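Local coordinates for Mll7089 protein (Mesorhizobium loti, PDB 2OZ8), which is of unknown function but, as a mandelate racemase-like member of the enolase superfamily, is probably a magnesium-dependent enzyme, perhaps a hydro-lyase, at residues Arg178-Leu183 against Val193-Asn198; Arg171-Asp176 against Leu210-Glu215; Ser151-Ala156 against Phe164-Gly169. All coordinates share one frame; numbering follows the deposited sequence.

How the contacts relate
From the N terminus, contact 3 comes first: it closes the short loop between helix 146-158 and strand 163-167, and is complete before the other two begin. The chain then enters helix 173-184, whose start serves contact 2 and whose later turns serve contact 1. Contact 1 closes next, where strand 192-196 returns beneath that helix. Contact 2 closes last, on helix 203-215, and its longer loop encloses contact 1 entirely. Contacts 1 and 3 meet through the neighbouring parallel strands 163-167 and 192-196, while contacts 1 and 2 share helix 173-184. Contacts 3 and 1 lay helices 146-158 and 173-184 on two adjacent barrel strands, and contact 2 joins the second of these helices to helix 203-215.

Contact 1 (Arg178-Leu183 against Val193-Asn198); sequences RRLELL and VMIDPN
Leu180 and Leu183 of helix 173-184 rest on Val193 and Ile195 of strand 192-196 in a largely buried, wholly apolar helix-on-strand contact. It forms the second half of the beta-alpha-beta unit made by strand 163-167, helix 173-184 and strand 192-196, in the barrel of this enolase-type domain. The helix and strand segments run roughly antiparallel, at 154°, with axes 11.1 Å apart, as expected where a barrel helix returns over the strand that follows it. The buried surface is small, 136 Å² over both sides, because only branched side-chain ends meet.

Val193 meets both leucines, Leu183 end-on. Its CG1 lies 3.8 Å from Leu183 CD2, and the two side chains extend toward each other tip to tip. Leu183 carries CG opposite the backbone N (chi1 -179°), which sends its CD2 methyl down to the strand; Val193 CG2 flanks that same methyl at 3.9 Å, so CD2 sits against both branches of the valine. One turn earlier, Leu180 reaches the strand through CD2 alone. This methyl is 3.9 Å from Ile195 CG2, with the side chains crossing at about a right angle, and it also approaches Val193 CG1 at 4.2 Å. Leu180 CD2 thus bridges two strand residues whose side chains point to the helix, while the intervening Met194 points away from it.

No hydrogen bond joins the segments; the strand spends its backbone on the sheet, Met194 pairing with Phe164 and Ile166, and Val193 and Ile195 with strand 222-224 and its approach. Helix 146-158 flanks Leu183, which meets Phe153, and strand 163-167 lies alongside, with Ile166 touching both Leu180 and Ile195, while Leu210 and Ile213 of helix 203-215 close over Ile195, and Ile213 also over Leu180.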
# COMPACT_ATOMS: atom_id res chain seq x y z
N ARG A 178 -29.53 28.10 -9.53
CA ARG A 178 -30.09 29.21 -10.23
C ARG A 178 -29.11 29.84 -11.20
O ARG A 178 -29.50 30.16 -12.33
CB ARG A 178 -30.52 30.26 -9.23
CG ARG A 178 -31.80 31.02 -9.61
CD ARG A 178 -32.64 31.20 -8.30
NE ARG A 178 -31.89 31.98 -7.30
CZ ARG A 178 -31.34 33.17 -7.55
NH1 ARG A 178 -31.44 33.72 -8.79
NH2 ARG A 178 -30.68 33.82 -6.56
N ARG A 179 -27.85 30.03 -10.77
CA ARG A 179 -26.82 30.56 -11.68
C ARG A 179 -26.64 29.69 -12.94
O ARG A 179 -26.47 30.23 -14.02
CB ARG A 179 -25.46 30.76 -10.99
CG ARG A 179 -25.45 31.86 -9.95
CD ARG A 179 -25.82 33.26 -10.55
NE ARG A 179 -24.66 34.13 -10.71
CZ ARG A 179 -24.60 35.42 -10.38
NH1 ARG A 179 -25.65 36.06 -9.89
NH2 ARG A 179 -23.46 36.07 -10.58
N LEU A 180 -26.68 28.37 -12.80
CA LEU A 180 -26.58 27.44 -13.93
C LEU A 180 -27.81 27.55 -14.86
O LEU A 180 -27.66 27.54 -16.11
CB LEU A 180 -26.46 25.98 -13.45
CG LEU A 180 -25.16 25.46 -12.85
CD1 LEU A 180 -25.41 24.26 -11.95
CD2 LEU A 180 -24.16 25.15 -13.95
N GLU A 181 -29.00 27.60 -14.26
CA GLU A 181 -30.22 27.91 -15.04
C GLU A 181 -30.11 29.27 -15.77
O GLU A 181 -30.45 29.36 -16.93
CB GLU A 181 -31.48 27.88 -14.15
CG GLU A 181 -32.05 26.54 -13.74
CD GLU A 181 -33.04 26.66 -12.54
OE1 GLU A 181 -33.66 27.75 -12.33
OE2 GLU A 181 -33.21 25.64 -11.79
N LEU A 182 -29.69 30.34 -15.08
CA LEU A 182 -29.47 31.65 -15.72
C LEU A 182 -28.50 31.54 -16.88
O LEU A 182 -28.74 32.10 -17.98
CB LEU A 182 -28.91 32.68 -14.75
CG LEU A 182 -29.75 33.65 -13.92
CD1 LEU A 182 -28.89 34.88 -13.52
CD2 LEU A 182 -31.02 34.10 -14.71
N LEU A 183 -27.40 30.83 -16.66
CA LEU A 183 -26.42 30.65 -17.72
C LEU A 183 -27.03 29.98 -18.97
O LEU A 183 -26.74 30.40 -20.09
CB LEU A 183 -25.19 29.91 -17.21
CG LEU A 183 -24.08 29.66 -18.21
CD1 LEU A 183 -23.30 30.92 -18.65
CD2 LEU A 183 -23.12 28.58 -17.71
N VAL A 193 -19.76 23.79 -20.35
CA VAL A 193 -19.88 24.50 -19.05
C VAL A 193 -18.93 23.96 -17.97
O VAL A 193 -18.82 22.75 -17.79
CB VAL A 193 -21.38 24.51 -18.53
CG1 VAL A 193 -21.50 25.16 -17.19
CG2 VAL A 193 -22.31 25.21 -19.56
N MET A 194 -18.27 24.85 -17.26
CA MET A 194 -17.45 24.47 -16.11
C MET A 194 -17.95 25.19 -14.88
O MET A 194 -18.42 26.35 -14.95
CB MET A 194 -15.96 24.79 -16.34
CG MET A 194 -15.36 24.41 -17.78
SD MET A 194 -15.78 25.27 -19.37
CE MET A 194 -14.17 25.19 -19.97
N ILE A 195 -17.84 24.51 -13.73
CA ILE A 195 -18.09 25.16 -12.46
C ILE A 195 -16.85 25.19 -11.59
O ILE A 195 -16.05 24.29 -11.65
CB ILE A 195 -19.28 24.56 -11.66
CG1 ILE A 195 -19.06 23.08 -11.41
CG2 ILE A 195 -20.62 24.84 -12.36
CD1 ILE A 195 -19.92 22.51 -10.28
N ASP A 196 -16.73 26.23 -10.76
CA ASP A 196 -15.60 26.44 -9.87
C ASP A 196 -16.08 26.84 -8.48
O ASP A 196 -16.36 28.00 -8.25
CB ASP A 196 -14.75 27.57 -10.42
CG ASP A 196 -13.43 27.74 -9.67
OD1 ASP A 196 -13.23 27.16 -8.57
OD2 ASP A 196 -12.59 28.49 -10.19
N PRO A 197 -16.22 25.88 -7.56
CA PRO A 197 -16.59 26.12 -6.16
C PRO A 197 -15.49 26.73 -5.30
O PRO A 197 -15.75 27.14 -4.17
CB PRO A 197 -16.84 24.69 -5.62
CG PRO A 197 -16.99 23.82 -6.88
CD PRO A 197 -16.03 24.44 -7.84
N ASN A 198 -14.25 26.72 -5.78
CA ASN A 198 -13.13 27.25 -5.02
C ASN A 198 -13.05 26.76 -3.59
O ASN A 198 -12.94 27.57 -2.64
CB ASN A 198 -13.13 28.75 -5.05
CG ASN A 198 -11.79 29.29 -5.39
OD1 ASN A 198 -10.90 29.38 -4.54
ND2 ASN A 198 -11.61 29.61 -6.69

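Contact 2 (Arg171-Asp176 against Leu210-Glu215); sequences RDFDRD and LVAIRE. With SO4 (sulfate ion), chain D.
Phe173 bridges two outer helices of the barrel by resting its ring edge on Ala212 and Ile213. The segment leading to it begins at Arg171, in the loop that follows strand 163-167. Arg171 N is modelled as a hydrogen-bond donor to O2 of a sulfate ion, but the 2.4 Å between them is very short, so the exact placing of the ion is doubtful; it probably came from the crystallisation liquor. Next, Asp172 O accepts from Arg175 N at 3.0 Å, just as the chain turns into the helix.

Phe173 then carries the whole apolar contact. With CG opposite its backbone N (chi1 -173°), the side chain is directed toward helix 203-215. Its far edge does the touching: CE2 lies 3.8 Å from Ala212 CB, and CZ lies 3.9 Å from Ile213 CG1 and 4.1 Å from Ile213 CD1. Both partners are near the plane of the ring, so neither stacks on a face. Ala212 directs its methyl at the ring, whereas the longer Ile213 crosses it obliquely and gets there by its CG1 branch. The buried area is only 114 Å² in all, and the contact is partly open to solvent.

At the end of the segment, Asp176 turns back to the strand-to-helix loop, its OD2 accepting from Gly169 N and its OD1 from His170 N. This two-pronged grip ties the first turn of the helix to the loop before it. On helix 203-215, Glu215 pairs in a salt bridge with Arg214 of a second subunit, and Arg214 with Glu215 of a third. Packing between successive helices around the outside of the strands is typical of the TIM-barrel fold.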
# COMPACT_ATOMS: atom_id res chain seq x y z
N ARG A 171 -23.57 29.00 0.06
CA ARG A 171 -24.15 28.32 1.22
C ARG A 171 -25.52 27.69 0.90
O ARG A 171 -25.83 26.60 1.38
CB ARG A 171 -24.28 29.29 2.40
CG ARG A 171 -23.15 29.19 3.44
CD ARG A 171 -23.21 30.31 4.52
NE ARG A 171 -24.18 30.05 5.62
CZ ARG A 171 -25.46 30.46 5.66
NH1 ARG A 171 -26.00 31.17 4.65
NH2 ARG A 171 -26.22 30.16 6.71
N ASP A 172 -26.31 28.39 0.10
CA ASP A 172 -27.59 27.89 -0.35
C ASP A 172 -27.37 27.30 -1.75
O ASP A 172 -27.13 28.02 -2.72
CB ASP A 172 -28.66 29.01 -0.28
CG ASP A 172 -29.98 28.65 -1.01
OD1 ASP A 172 -30.63 27.62 -0.73
OD2 ASP A 172 -30.39 29.46 -1.86
N PHE A 173 -27.41 25.97 -1.83
CA PHE A 173 -27.20 25.27 -3.09
C PHE A 173 -28.15 25.73 -4.17
O PHE A 173 -27.79 25.73 -5.33
CB PHE A 173 -27.27 23.75 -2.90
CG PHE A 173 -26.89 22.97 -4.11
CD1 PHE A 173 -25.73 23.29 -4.82
CD2 PHE A 173 -27.69 21.93 -4.56
CE1 PHE A 173 -25.38 22.58 -5.95
CE2 PHE A 173 -27.33 21.20 -5.71
CZ PHE A 173 -26.18 21.52 -6.39
N ASP A 174 -29.34 26.18 -3.80
CA ASP A 174 -30.28 26.71 -4.79
C ASP A 174 -29.75 27.91 -5.58
O ASP A 174 -30.06 28.03 -6.74
CB ASP A 174 -31.66 26.97 -4.17
CG ASP A 174 -32.54 25.73 -4.17
OD1 ASP A 174 -32.76 25.16 -5.27
OD2 ASP A 174 -33.00 25.31 -3.10
N ARG A 175 -28.93 28.75 -4.97
CA ARG A 175 -28.26 29.86 -5.67
C ARG A 175 -27.29 29.40 -6.81
O ARG A 175 -27.32 29.95 -7.93
CB ARG A 175 -27.60 30.80 -4.65
CG ARG A 175 -27.08 32.15 -5.22
CD ARG A 175 -27.16 33.37 -4.20
NE ARG A 175 -28.52 33.77 -3.80
CZ ARG A 175 -28.97 33.84 -2.54
NH1 ARG A 175 -28.17 33.57 -1.51
NH2 ARG A 175 -30.24 34.21 -2.31
N ASP A 176 -26.48 28.35 -6.55
CA ASP A 176 -25.71 27.65 -7.59
C ASP A 176 -26.60 27.06 -8.67
O ASP A 176 -26.29 27.15 -9.87
CB ASP A 176 -24.90 26.49 -7.01
CG ASP A 176 -23.88 26.92 -5.98
OD1 ASP A 176 -23.66 28.12 -5.79
OD2 ASP A 176 -23.27 26.04 -5.36
N LEU A 210 -22.62 17.48 -7.53
CA LEU A 210 -22.41 17.08 -8.92
C LEU A 210 -23.51 16.16 -9.44
O LEU A 210 -23.96 16.30 -10.60
CB LEU A 210 -21.01 16.46 -9.11
CG LEU A 210 -19.90 17.51 -8.89
CD1 LEU A 210 -18.53 16.90 -8.72
CD2 LEU A 210 -19.94 18.57 -10.01
N VAL A 211 -23.99 15.26 -8.60
CA VAL A 211 -25.10 14.38 -9.03
C VAL A 211 -26.38 15.21 -9.27
O VAL A 211 -27.04 15.06 -10.32
CB VAL A 211 -25.35 13.25 -7.98
CG1 VAL A 211 -26.72 12.56 -8.23
CG2 VAL A 211 -24.18 12.26 -7.94
N ALA A 212 -26.69 16.13 -8.35
CA ALA A 212 -27.89 16.93 -8.43
C ALA A 212 -27.87 17.78 -9.67
O ALA A 212 -28.87 17.84 -10.40
CB ALA A 212 -28.04 17.77 -7.22
N ILE A 213 -26.72 18.40 -9.93
CA ILE A 213 -26.51 19.19 -11.15
C ILE A 213 -26.70 18.38 -12.41
O ILE A 213 -27.25 18.86 -13.38
CB ILE A 213 -25.09 19.85 -11.15
CG1 ILE A 213 -25.02 20.97 -10.10
CG2 ILE A 213 -24.66 20.26 -12.57
CD1 ILE A 213 -23.63 21.22 -9.58
N ARG A 214 -26.25 17.13 -12.40
CA ARG A 214 -26.40 16.33 -13.58
C ARG A 214 -27.89 16.00 -13.78
O ARG A 214 -28.42 16.07 -14.90
CB ARG A 214 -25.53 15.07 -13.47
CG ARG A 214 -25.88 13.99 -14.43
CD ARG A 214 -24.79 12.98 -14.55
NE ARG A 214 -24.72 12.42 -15.92
CZ ARG A 214 -25.11 11.19 -16.20
NH1 ARG A 214 -25.56 10.48 -15.20
NH2 ARG A 214 -25.05 10.68 -17.43
N GLU A 215 -28.54 15.64 -12.67
CA GLU A 215 -29.94 15.27 -12.64
C GLU A 215 -30.84 16.42 -13.06
O GLU A 215 -31.95 16.17 -13.57
CB GLU A 215 -30.36 14.70 -11.28
CG GLU A 215 -30.03 13.18 -11.13
CD GLU A 215 -30.19 12.65 -9.70
OE1 GLU A 215 -30.39 13.48 -8.77
OE2 GLU A 215 -30.14 11.41 -9.49
S SO4 D . -22.75 32.70 0.35
O1 SO4 D . -21.31 32.99 0.18
O2 SO4 D . -22.80 31.24 0.52
O3 SO4 D . -23.38 33.32 1.53
O4 SO4 D . -23.50 33.19 -0.83

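Contact 3 (Ser151-Ala156 against Phe164-Gly169); sequences SLFSHA and FKIKVG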
# COMPACT_ATOMS: atom_id res chain seq x y z
N SER A 151 -25.48 39.63 -18.65
CA SER A 151 -24.91 40.63 -19.49
C SER A 151 -23.49 40.22 -19.95
O SER A 151 -23.17 40.26 -21.15
CB SER A 151 -24.96 41.96 -18.78
OG SER A 151 -24.13 42.83 -19.49
N LEU A 152 -22.64 39.78 -19.01
CA LEU A 152 -21.30 39.29 -19.35
C LEU A 152 -21.36 38.01 -20.22
O LEU A 152 -20.70 37.93 -21.28
CB LEU A 152 -20.51 39.04 -18.05
CG LEU A 152 -19.03 38.67 -18.15
CD1 LEU A 152 -18.36 38.93 -16.79
CD2 LEU A 152 -18.79 37.20 -18.63
N PHE A 153 -22.18 37.03 -19.79
CA PHE A 153 -22.19 35.75 -20.50
C PHE A 153 -22.87 35.82 -21.85
O PHE A 153 -22.42 35.18 -22.78
CB PHE A 153 -22.63 34.55 -19.64
CG PHE A 153 -21.58 34.11 -18.64
CD1 PHE A 153 -20.43 33.47 -19.05
CD2 PHE A 153 -21.74 34.35 -17.31
CE1 PHE A 153 -19.46 33.08 -18.14
CE2 PHE A 153 -20.76 33.99 -16.38
CZ PHE A 153 -19.63 33.36 -16.80
N SER A 154 -23.91 36.63 -22.01
CA SER A 154 -24.43 36.83 -23.35
C SER A 154 -23.51 37.72 -24.24
O SER A 154 -23.38 37.48 -25.45
CB SER A 154 -25.88 37.30 -23.33
OG SER A 154 -25.93 38.56 -22.72
N HIS A 155 -22.81 38.69 -23.67
CA HIS A 155 -21.70 39.26 -24.44
C HIS A 155 -20.67 38.19 -24.89
O HIS A 155 -20.34 38.12 -26.08
CB HIS A 155 -20.98 40.39 -23.73
CG HIS A 155 -19.97 41.07 -24.60
ND1 HIS A 155 -18.61 41.01 -24.36
CD2 HIS A 155 -20.12 41.81 -25.73
CE1 HIS A 155 -17.98 41.69 -25.30
NE2 HIS A 155 -18.87 42.19 -26.14
N ALA A 156 -20.18 37.33 -23.98
CA ALA A 156 -19.23 36.30 -24.45
C ALA A 156 -19.78 35.45 -25.62
O ALA A 156 -19.05 35.18 -26.61
CB ALA A 156 -18.74 35.43 -23.31
N PHE A 164 -17.94 28.26 -21.12
CA PHE A 164 -18.30 29.26 -20.10
C PHE A 164 -18.05 28.69 -18.71
O PHE A 164 -18.46 27.58 -18.43
CB PHE A 164 -19.79 29.65 -20.23
CG PHE A 164 -20.16 30.15 -21.60
CD1 PHE A 164 -19.93 31.48 -21.96
CD2 PHE A 164 -20.66 29.29 -22.57
CE1 PHE A 164 -20.18 31.94 -23.25
CE2 PHE A 164 -20.92 29.77 -23.92
CZ PHE A 164 -20.68 31.07 -24.23
N LYS A 165 -17.36 29.43 -17.83
CA LYS A 165 -17.13 29.00 -16.46
C LYS A 165 -17.72 29.99 -15.48
O LYS A 165 -17.48 31.19 -15.58
CB LYS A 165 -15.65 28.84 -16.15
CG LYS A 165 -15.37 28.19 -14.80
CD LYS A 165 -14.11 28.78 -14.11
CE LYS A 165 -12.85 28.32 -14.74
NZ LYS A 165 -11.57 28.69 -14.06
N ILE A 166 -18.49 29.45 -14.53
CA ILE A 166 -19.10 30.21 -13.49
C ILE A 166 -18.63 29.75 -12.13
O ILE A 166 -18.14 28.60 -11.99
CB ILE A 166 -20.64 30.16 -13.57
CG1 ILE A 166 -21.14 28.73 -13.33
CG2 ILE A 166 -21.10 30.76 -14.94
CD1 ILE A 166 -22.65 28.59 -13.27
N LYS A 167 -18.77 30.65 -11.16
CA LYS A 167 -18.39 30.40 -9.77
C LYS A 167 -19.55 29.91 -9.00
O LYS A 167 -20.61 30.49 -9.09
CB LYS A 167 -17.88 31.68 -9.10
CG LYS A 167 -16.68 32.27 -9.81
CD LYS A 167 -15.45 31.43 -9.73
CE LYS A 167 -14.22 32.14 -10.28
NZ LYS A 167 -13.04 31.19 -10.47
N VAL A 168 -19.34 28.86 -8.22
CA VAL A 168 -20.41 28.33 -7.38
C VAL A 168 -19.88 28.20 -5.98
O VAL A 168 -18.81 28.70 -5.69
CB VAL A 168 -20.97 26.96 -7.91
CG1 VAL A 168 -21.62 27.17 -9.31
CG2 VAL A 168 -19.89 25.91 -7.95
N GLY A 169 -20.62 27.51 -5.11
CA GLY A 169 -20.20 27.35 -3.73
C GLY A 169 -20.99 28.17 -2.75
O GLY A 169 -20.58 28.27 -1.60
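Phe153 of helix 146-158 fits its ring against Phe164, Lys165 and Ile166 of strand 163-167, and this side of the helix is tightly filled. Phe153 CG stands opposite its carbonyl carbon (chi1 -74°), which lays the ring along the strand. Phe164 CD1 comes at the edge of the Phe153 ring, near its plane, 3.6 Å from Phe153 CD1. Phe153 CZ approaches Lys165 O at 3.3 Å, also near the ring plane, and lies 3.5 Å from Ile166 CG2. Leu152 CD2, from the same helix, lies over the centre of one Phe153 face, 4.0 Å above its plane. Further along, Ala156 CB meets the edge of the Phe164 ring, in its plane, 3.8 Å from CE1.

The other side of the helix is looser, with Ser151, Ser154 and His155 partly exposed.

Lys165 directs its side chain to the opposite side of the strand, where NZ forms salt bridges with Glu224 and Glu317, while Lys167 NZ pairs with Asp196. This Lys-x-Lys pattern on the second barrel strand recalls mandelate racemase relatives. The chemistry therefore implies a strand with two characters: an oily, aromatic surface under the helix, and charged groups gathered on the barrel's inner side.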